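Local structure of aldehyde dehydrogenase (Bartonella henselae, 3I44) at residues 134-144 against 480-489; 162-170 against 240-248. The protein probably catalyses the NAD(P)+-dependent oxidation of aldehydes to carboxylic acids. The protein carries 1 engineered substitution. All coordinates share one frame; numbering follows the deposited sequence.

Overall arrangement
After its N-terminal strands and helices the chain reaches helix 117-141, whose last turns and the loop after them form one side of contact 1. It then enters strand 156-168, passes through helices and strands to strand 243-247, and there closes a loop of 69 residues at contact 2. Much later, 480-489 returns to helix 117-141 and closes contact 1 around 335 residues, nesting contact 2 inside it. The centres lie about 17 Å apart, yet the two touch: the Phe488 ring reaches Leu167 and Met243, and Phe488 O probably accepts a hydrogen bond from Ile162 N. Contact 1 thus packs two helices together beside the mixed sheet, while contact 2 joins two of that sheet's parallel strands.

Contact 1 of 2, residues 134-144 against 480-489; sequences NFIKAYKEFSF and GGLWGIKEFL
Phe135 lies against the glycine-rich start of 480-489: its CE1 is 3.5 Å from Gly481 N, and Gly480 CA is also close. The ring swings there because CG stands beside the backbone N and anti to the carbonyl carbon (chi1 -75°), and at its edge, near the ring plane, comes Gly484 CA. With no side chain at 480, 481 or 484, the aromatic ring comes right up to backbone, and Ala138 does the same one turn on, its CB 3.6 Å from Leu482 N.

One turn beyond Gly481, Ile485 points at helix 134-141. Its CD1 reaches the helix backbone and side chains together, 4.0 Å from Ala138 CB and 4.1 Å from Tyr139 CD1; the Tyr139 and Ile485 side chains cross at about a right angle.

Past the helix end, Phe142 extends its ring along the flank of 482-489, with CG anti to the backbone N (chi1 172°). Three aliphatic groups line it in turn: Leu482 CD2 is 3.6 Å from CD1 of Phe142, Lys486 CE lies by CE1, and Leu489 CD1 is 3.5 Å from Phe142 CZ, the leucine arriving from the opposite direction. The lysine touches with its extended methylene chain. Leu489 splits its branches between two rings, CD2 lying 4.0 Å from Phe144 CE2. Phe144 in turn takes the edge of Phe142 on one face, CE2 of Phe142 sitting over the ring centre, and Tyr159 also meets Phe142 edge-to-face.

Helices 134-141 and 481-486 cross at -77° with axes 8.7 Å apart at closest approach; where they come together, Ala138 and the Phe135 ring lie directly on the backbone of 480-482. This is apolar helix-helix packing beside the mixed sheet of the aldehyde dehydrogenase fold, and strand 489-494 begins at its end.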
loop_
_atom_site.group_PDB
_atom_site.type_symbol
_atom_site.label_atom_id
_atom_site.label_comp_id
_atom_site.label_asym_id
_atom_site.label_seq_id
_atom_site.Cartn_x
_atom_site.Cartn_y
_atom_site.Cartn_z
ATOM N N ASN A 134 -6.845 19.786 12.378
ATOM C CA ASN A 134 -7.323 18.426 12.497
ATOM C C ASN A 134 -6.178 17.407 12.748
ATOM O O ASN A 134 -6.371 16.410 13.467
ATOM C CB ASN A 134 -8.204 18.053 11.322
ATOM C CG ASN A 134 -9.596 18.696 11.406
ATOM O OD1 ASN A 134 -10.201 18.770 12.464
ATOM N ND2 ASN A 134 -10.109 19.114 10.277
ATOM N N PHE A 135 -4.992 17.682 12.200
ATOM C CA PHE A 135 -3.798 16.889 12.523
ATOM C C PHE A 135 -3.391 17.092 13.999
ATOM O O PHE A 135 -3.074 16.151 14.689
ATOM C CB PHE A 135 -2.613 17.260 11.612
ATOM C CG PHE A 135 -2.749 16.710 10.203
ATOM C CD1 PHE A 135 -2.895 15.349 9.992
ATOM C CD2 PHE A 135 -2.766 17.542 9.125
ATOM C CE1 PHE A 135 -3.003 14.848 8.717
ATOM C CE2 PHE A 135 -2.902 17.039 7.849
ATOM C CZ PHE A 135 -3.021 15.703 7.642
ATOM N N ILE A 136 -3.411 18.334 14.458
ATOM C CA ILE A 136 -3.150 18.637 15.862
ATOM C C ILE A 136 -4.061 17.850 16.798
ATOM O O ILE A 136 -3.558 17.179 17.703
ATOM C CB ILE A 136 -3.254 20.144 16.134
ATOM C CG1 ILE A 136 -2.014 20.848 15.575
ATOM C CG2 ILE A 136 -3.416 20.427 17.641
ATOM C CD1 ILE A 136 -2.190 22.346 15.443
ATOM N N LYS A 137 -5.373 17.925 16.583
ATOM C CA LYS A 137 -6.322 17.153 17.364
ATOM C C LYS A 137 -6.014 15.655 17.309
ATOM O O LYS A 137 -5.971 14.993 18.361
ATOM C CB LYS A 137 -7.770 17.408 16.941
ATOM C CG LYS A 137 -8.781 16.498 17.710
ATOM C CD LYS A 137 -10.234 16.857 17.442
ATOM C CE LYS A 137 -11.180 15.966 18.287
ATOM N NZ LYS A 137 -12.507 15.855 17.582
ATOM N N ALA A 138 -5.809 15.122 16.099
ATOM C CA ALA A 138 -5.486 13.697 15.941
ATOM C C ALA A 138 -4.202 13.339 16.697
ATOM O O ALA A 138 -4.171 12.350 17.398
ATOM C CB ALA A 138 -5.372 13.286 14.438
ATOM N N TYR A 139 -3.169 14.171 16.594
ATOM C CA TYR A 139 -1.877 13.856 17.216
ATOM C C TYR A 139 -2.001 13.724 18.725
ATOM O O TYR A 139 -1.343 12.889 19.327
ATOM C CB TYR A 139 -0.862 14.931 16.952
ATOM C CG TYR A 139 0.586 14.516 17.038
ATOM C CD1 TYR A 139 1.091 13.451 16.267
ATOM C CD2 TYR A 139 1.490 15.245 17.799
ATOM C CE1 TYR A 139 2.446 13.119 16.301
ATOM C CE2 TYR A 139 2.846 14.919 17.820
ATOM C CZ TYR A 139 3.319 13.872 17.060
ATOM O OH TYR A 139 4.667 13.548 17.088
ATOM N N LYS A 140 -2.833 14.574 19.307
ATOM C CA LYS A 140 -3.090 14.540 20.743
ATOM C C LYS A 140 -3.754 13.225 21.164
ATOM O O LYS A 140 -3.452 12.727 22.227
ATOM C CB LYS A 140 -3.861 15.803 21.185
ATOM C CG LYS A 140 -2.898 16.981 21.426
ATOM C CD LYS A 140 -3.441 18.379 21.002
ATOM C CE LYS A 140 -4.265 19.089 22.075
ATOM N NZ LYS A 140 -4.848 20.379 21.556
ATOM N N GLU A 141 -4.581 12.624 20.317
ATOM C CA GLU A 141 -5.123 11.288 20.592
ATOM C C GLU A 141 -4.209 10.099 20.256
ATOM O O GLU A 141 -4.546 8.963 20.561
ATOM C CB GLU A 141 -6.462 11.091 19.854
ATOM C CG GLU A 141 -7.558 12.108 20.272
ATOM C CD GLU A 141 -7.803 12.139 21.794
ATOM O OE1 GLU A 141 -8.544 11.255 22.309
ATOM O OE2 GLU A 141 -7.253 13.042 22.474
ATOM N N PHE A 142 -3.079 10.340 19.603
ATOM C CA PHE A 142 -2.260 9.247 19.071
ATOM C C PHE A 142 -1.153 8.953 20.032
ATOM O O PHE A 142 -0.620 9.849 20.654
ATOM C CB PHE A 142 -1.670 9.674 17.727
ATOM C CG PHE A 142 -0.674 8.728 17.156
ATOM C CD1 PHE A 142 -1.078 7.548 16.575
ATOM C CD2 PHE A 142 0.675 9.069 17.111
ATOM C CE1 PHE A 142 -0.140 6.677 16.021
ATOM C CE2 PHE A 142 1.602 8.213 16.568
ATOM C CZ PHE A 142 1.185 7.012 16.013
ATOM N N SER A 143 -0.765 7.694 20.124
ATOM C CA SER A 143 0.431 7.324 20.881
ATOM C C SER A 143 1.362 6.481 20.004
ATOM O O SER A 143 0.886 5.644 19.255
ATOM C CB SER A 143 0.041 6.566 22.144
ATOM O OG SER A 143 1.217 6.067 22.737
ATOM N N PHE A 144 2.677 6.690 20.121
ATOM C CA PHE A 144 3.668 5.937 19.313
ATOM C C PHE A 144 3.881 4.489 19.780
ATOM O O PHE A 144 4.540 3.706 19.104
ATOM C CB PHE A 144 4.999 6.687 19.241
ATOM C CG PHE A 144 4.950 7.871 18.316
ATOM C CD1 PHE A 144 4.441 9.094 18.752
ATOM C CD2 PHE A 144 5.375 7.756 17.001
ATOM C CE1 PHE A 144 4.384 10.182 17.892
ATOM C CE2 PHE A 144 5.322 8.849 16.134
ATOM C CZ PHE A 144 4.816 10.064 16.586
ATOM N N GLY A 480 -5.259 12.868 5.964
ATOM C CA GLY A 480 -6.014 13.606 6.954
ATOM C C GLY A 480 -6.166 12.877 8.285
ATOM O O GLY A 480 -6.260 11.637 8.341
ATOM N N GLY A 481 -6.221 13.658 9.369
ATOM C CA GLY A 481 -6.381 13.088 10.702
ATOM C C GLY A 481 -5.406 11.954 11.019
ATOM O O GLY A 481 -4.224 11.957 10.616
ATOM N N LEU A 482 -5.917 10.950 11.719
ATOM C CA LEU A 482 -5.059 9.859 12.185
ATOM C C LEU A 482 -4.580 9.003 11.017
ATOM O O LEU A 482 -3.448 8.508 11.032
ATOM C CB LEU A 482 -5.810 8.951 13.146
ATOM C CG LEU A 482 -5.442 9.106 14.611
ATOM C CD1 LEU A 482 -6.491 8.347 15.447
ATOM C CD2 LEU A 482 -4.034 8.561 14.803
ATOM N N TRP A 483 -5.459 8.824 10.032
ATOM C CA TRP A 483 -5.129 8.025 8.854
ATOM C C TRP A 483 -3.870 8.603 8.217
ATOM O O TRP A 483 -2.950 7.863 7.856
ATOM C CB TRP A 483 -6.285 8.009 7.838
ATOM C CG TRP A 483 -7.423 7.011 8.150
ATOM C CD1 TRP A 483 -7.476 5.671 7.804
ATOM C CD2 TRP A 483 -8.634 7.284 8.846
ATOM N NE1 TRP A 483 -8.640 5.120 8.233
ATOM C CE2 TRP A 483 -9.371 6.076 8.890
ATOM C CE3 TRP A 483 -9.169 8.427 9.440
ATOM C CZ2 TRP A 483 -10.621 5.982 9.488
ATOM C CZ3 TRP A 483 -10.412 8.333 10.063
ATOM C CH2 TRP A 483 -11.126 7.111 10.078
ATOM N N GLY A 484 -3.824 9.932 8.127
ATOM C CA GLY A 484 -2.794 10.620 7.390
ATOM C C GLY A 484 -1.459 10.567 8.095
ATOM O O GLY A 484 -0.421 10.401 7.448
ATOM N N ILE A 485 -1.497 10.681 9.427
ATOM C CA ILE A 485 -0.289 10.547 10.254
ATOM C C ILE A 485 0.322 9.141 10.073
ATOM O O ILE A 485 1.557 9.006 9.955
ATOM C CB ILE A 485 -0.568 10.824 11.759
ATOM C CG1 ILE A 485 -0.891 12.305 11.968
ATOM C CG2 ILE A 485 0.652 10.469 12.605
ATOM C CD1 ILE A 485 -1.599 12.649 13.268
ATOM N N LYS A 486 -0.546 8.122 10.054
ATOM C CA LYS A 486 -0.090 6.727 9.958
ATOM C C LYS A 486 0.501 6.347 8.592
ATOM O O LYS A 486 1.313 5.420 8.519
ATOM C CB LYS A 486 -1.184 5.724 10.326
ATOM C CG LYS A 486 -1.412 5.692 11.818
ATOM C CD LYS A 486 -2.676 4.963 12.219
ATOM C CE LYS A 486 -2.717 4.777 13.718
ATOM N NZ LYS A 486 -3.976 4.056 14.134
ATOM N N GLU A 487 0.087 7.007 7.519
ATOM C CA GLU A 487 0.732 6.761 6.237
ATOM C C GLU A 487 2.239 7.073 6.291
ATOM O O GLU A 487 2.990 6.570 5.466
ATOM C CB GLU A 487 0.083 7.586 5.109
ATOM C CG GLU A 487 -1.364 7.240 4.760
ATOM C CD GLU A 487 -1.779 7.791 3.381
ATOM O OE1 GLU A 487 -1.513 8.985 3.089
ATOM O OE2 GLU A 487 -2.363 7.011 2.603
ATOM N N PHE A 488 2.689 7.897 7.238
ATOM C CA PHE A 488 4.135 8.221 7.363
ATOM C C PHE A 488 4.882 7.411 8.451
ATOM O O PHE A 488 6.034 7.736 8.833
ATOM C CB PHE A 488 4.323 9.733 7.527
ATOM C CG PHE A 488 3.979 10.503 6.267
ATOM C CD1 PHE A 488 4.909 10.635 5.244
ATOM C CD2 PHE A 488 2.716 11.074 6.102
ATOM C CE1 PHE A 488 4.573 11.314 4.063
ATOM C CE2 PHE A 488 2.377 11.763 4.936
ATOM C CZ PHE A 488 3.298 11.879 3.920
ATOM N N LEU A 489 4.225 6.353 8.928
ATOM C CA LEU A 489 4.790 5.482 9.983
ATOM C C LEU A 489 4.854 4.039 9.517
ATOM O O LEU A 489 3.957 3.595 8.821
ATOM C CB LEU A 489 3.877 5.530 11.232
ATOM C CG LEU A 489 3.846 6.929 11.862
ATOM C CD1 LEU A 489 2.729 7.105 12.912
ATOM C CD2 LEU A 489 5.223 7.230 12.440
#

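Contact 2 of 2, residues 162-170 against 240-248. Engineered in segment 240-248: Glu242 (natural residue Gly).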
loop_
_atom_site.group_PDB
_atom_site.type_symbol
_atom_site.label_atom_id
_atom_site.label_comp_id
_atom_site.label_asym_id
_atom_site.label_seq_id
_atom_site.Cartn_x
_atom_site.Cartn_y
_atom_site.Cartn_z
ATOM N N ILE A 162 8.697 6.440 8.868
ATOM C CA ILE A 162 9.022 5.609 7.694
ATOM C C ILE A 162 10.408 5.984 7.127
ATOM O O ILE A 162 11.131 5.113 6.620
ATOM C CB ILE A 162 7.892 5.621 6.619
ATOM C CG1 ILE A 162 8.029 4.397 5.699
ATOM C CG2 ILE A 162 7.884 6.933 5.820
ATOM C CD1 ILE A 162 6.755 4.034 4.813
ATOM N N GLY A 163 10.790 7.250 7.267
ATOM C CA GLY A 163 12.096 7.722 6.790
ATOM C C GLY A 163 12.030 9.041 6.045
ATOM O O GLY A 163 11.258 9.929 6.398
ATOM N N VAL A 164 12.865 9.169 5.006
ATOM C CA VAL A 164 12.922 10.347 4.188
ATOM C C VAL A 164 11.908 10.129 3.088
ATOM O O VAL A 164 11.906 9.097 2.468
ATOM C CB VAL A 164 14.335 10.603 3.599
ATOM C CG1 VAL A 164 14.373 11.958 2.926
ATOM C CG2 VAL A 164 15.437 10.543 4.673
ATOM N N VAL A 165 11.026 11.100 2.858
ATOM C CA VAL A 165 9.904 10.926 1.958
ATOM C C VAL A 165 9.856 11.965 0.870
ATOM O O VAL A 165 10.321 13.109 1.024
ATOM C CB VAL A 165 8.577 10.879 2.746
ATOM C CG1 VAL A 165 8.701 9.794 3.836
ATOM C CG2 VAL A 165 8.263 12.246 3.397
ATOM N N GLY A 166 9.255 11.544 -0.244
ATOM C CA GLY A 166 8.978 12.421 -1.390
ATOM C C GLY A 166 7.524 12.819 -1.470
ATOM O O GLY A 166 6.628 11.972 -1.395
ATOM N N LEU A 167 7.290 14.116 -1.621
ATOM C CA LEU A 167 5.953 14.700 -1.636
ATOM C C LEU A 167 5.748 15.441 -2.933
ATOM O O LEU A 167 6.546 16.298 -3.277
ATOM C CB LEU A 167 5.759 15.652 -0.449
ATOM C CG LEU A 167 6.119 15.136 0.960
ATOM C CD1 LEU A 167 5.775 16.154 2.040
ATOM C CD2 LEU A 167 5.383 13.780 1.237
ATOM N N ILE A 168 4.662 15.131 -3.648
ATOM C CA ILE A 168 4.397 15.762 -4.947
ATOM C C ILE A 168 2.966 16.233 -4.999
ATOM O O ILE A 168 2.041 15.445 -4.759
ATOM C CB ILE A 168 4.670 14.813 -6.139
ATOM C CG1 ILE A 168 6.141 14.426 -6.188
ATOM C CG2 ILE A 168 4.211 15.450 -7.492
ATOM C CD1 ILE A 168 6.456 13.284 -7.180
ATOM N N THR A 169 2.789 17.533 -5.249
ATOM C CA THR A 169 1.473 18.139 -5.113
ATOM C C THR A 169 1.071 18.834 -6.417
ATOM O O THR A 169 1.928 19.264 -7.173
ATOM C CB THR A 169 1.471 19.158 -3.971
ATOM O OG1 THR A 169 2.530 20.085 -4.170
ATOM C CG2 THR A 169 1.662 18.482 -2.606
ATOM N N PRO A 170 -0.234 18.988 -6.658
ATOM C CA PRO A 170 -0.717 19.597 -7.888
ATOM C C PRO A 170 -1.100 21.082 -7.692
ATOM O O PRO A 170 -0.751 21.687 -6.662
ATOM C CB PRO A 170 -1.930 18.731 -8.197
ATOM C CG PRO A 170 -2.499 18.458 -6.841
ATOM C CD PRO A 170 -1.362 18.506 -5.848
ATOM N N ASP A 240 17.185 6.601 -1.800
ATOM C CA ASP A 240 17.206 7.143 -0.432
ATOM C C ASP A 240 15.843 7.671 0.068
ATOM O O ASP A 240 15.771 8.228 1.163
ATOM C CB ASP A 240 18.219 8.266 -0.299
ATOM C CG ASP A 240 19.661 7.787 -0.416
ATOM O OD1 ASP A 240 19.954 6.625 -0.132
ATOM O OD2 ASP A 240 20.503 8.592 -0.816
ATOM N N LEU A 241 14.785 7.525 -0.732
ATOM C CA LEU A 241 13.437 7.834 -0.236
ATOM C C LEU A 241 12.710 6.547 0.070
ATOM O O LEU A 241 12.773 5.581 -0.694
ATOM C CB LEU A 241 12.639 8.681 -1.225
ATOM C CG LEU A 241 13.234 10.041 -1.607
ATOM C CD1 LEU A 241 12.259 10.758 -2.634
ATOM C CD2 LEU A 241 13.533 10.891 -0.385
ATOM N N GLU A 242 12.006 6.512 1.187
ATOM C CA GLU A 242 11.323 5.283 1.537
ATOM C C GLU A 242 9.813 5.316 1.201
ATOM O O GLU A 242 9.120 4.293 1.221
ATOM C CB GLU A 242 11.679 4.899 2.969
ATOM C CG GLU A 242 12.574 3.552 2.990
ATOM C CD GLU A 242 11.653 2.400 3.235
ATOM O OE1 GLU A 242 11.159 1.717 2.280
ATOM O OE2 GLU A 242 11.314 2.286 4.456
ATOM N N MET A 243 9.331 6.482 0.803
ATOM C CA MET A 243 7.921 6.656 0.487
ATOM C C MET A 243 7.710 7.811 -0.437
ATOM O O MET A 243 8.424 8.804 -0.358
ATOM C CB MET A 243 7.138 6.921 1.774
ATOM C CG MET A 243 5.738 7.454 1.557
ATOM S SD MET A 243 4.961 7.540 3.109
ATOM C CE MET A 243 3.309 8.201 2.656
ATOM N N ILE A 244 6.707 7.685 -1.304
ATOM C CA ILE A 244 6.248 8.780 -2.136
ATOM C C ILE A 244 4.762 9.003 -1.883
ATOM O O ILE A 244 3.975 8.052 -2.022
ATOM C CB ILE A 244 6.382 8.492 -3.631
ATOM C CG1 ILE A 244 7.846 8.437 -3.996
ATOM C CG2 ILE A 244 5.739 9.641 -4.456
ATOM C CD1 ILE A 244 8.541 9.755 -3.891
ATOM N N SER A 245 4.415 10.247 -1.523
ATOM C CA SER A 245 3.031 10.690 -1.435
ATOM C C SER A 245 2.723 11.578 -2.627
ATOM O O SER A 245 3.291 12.645 -2.762
ATOM C CB SER A 245 2.749 11.428 -0.128
ATOM O OG SER A 245 1.364 11.695 -0.055
ATOM N N PHE A 246 1.788 11.140 -3.466
ATOM C CA PHE A 246 1.499 11.834 -4.706
ATOM C C PHE A 246 0.007 12.135 -4.875
ATOM O O PHE A 246 -0.828 11.286 -4.675
ATOM C CB PHE A 246 2.009 11.001 -5.910
ATOM C CG PHE A 246 1.581 11.535 -7.254
ATOM C CD1 PHE A 246 2.382 12.418 -7.947
ATOM C CD2 PHE A 246 0.388 11.149 -7.821
ATOM C CE1 PHE A 246 1.984 12.909 -9.183
ATOM C CE2 PHE A 246 -0.007 11.619 -9.045
ATOM C CZ PHE A 246 0.781 12.524 -9.718
ATOM N N THR A 247 -0.289 13.373 -5.211
ATOM C CA THR A 247 -1.643 13.796 -5.574
ATOM C C THR A 247 -1.573 14.359 -6.998
ATOM O O THR A 247 -0.736 15.204 -7.289
ATOM C CB THR A 247 -2.143 14.877 -4.613
ATOM O OG1 THR A 247 -2.184 14.326 -3.288
ATOM C CG2 THR A 247 -3.523 15.386 -5.013
ATOM N N GLY A 248 -2.421 13.845 -7.874
ATOM C CA GLY A 248 -2.385 14.225 -9.298
ATOM C C GLY A 248 -3.220 13.317 -10.182
ATOM O O GLY A 248 -4.130 12.671 -9.706
#
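Two neighbouring parallel strands of the mixed sheet, 164-168 and 243-247, meet here in the part of the aldehyde dehydrogenase fold that resembles a Rossmann nucleotide-binding domain. Five backbone hydrogen bonds join the segments. Gly166 gives its N-H to Met243 O and receives Ser245 N on its own O at 2.8 Å; Ile168 likewise bonds to Ser245 O and accepts Thr247 N. At the N-terminal end of the pair, Glu242 N bonds to Val164 O at 2.9 Å.

On one face, Ile168 CG2 rests 3.6 Å from Phe246 CD1, while CD1 of Leu241 and CD1 of Ile244 both lie against Gly166, the latter 3.7 Å from Gly166 CA; a chi2 of -68° turns CD1 of Ile244 back over the glycine. Ile256 of helix 250-261 covers Ile168, Ile244 and Phe246. On the other face Val165 CG1 runs alongside Met243 CB at 3.9 Å, and Leu167 CD2 meets Ser245 CB. Beyond the strand end, Pro170 CG packs 3.7 Å from Thr247 CG2.

The polar ends look elsewhere. Lys181 NZ of helix 174-188 is hydrogen-bonded to both Ser245 OG and Thr247 OG1. In the engineered protein of this crystal, OE2 of Glu242 forms salt bridges to Arg476 and Arg451 of the second subunit. Between the strands, backbone bonds carry the pairing from Gly166 onward, whereas Met243 N is buried without a partner near the start of its strand.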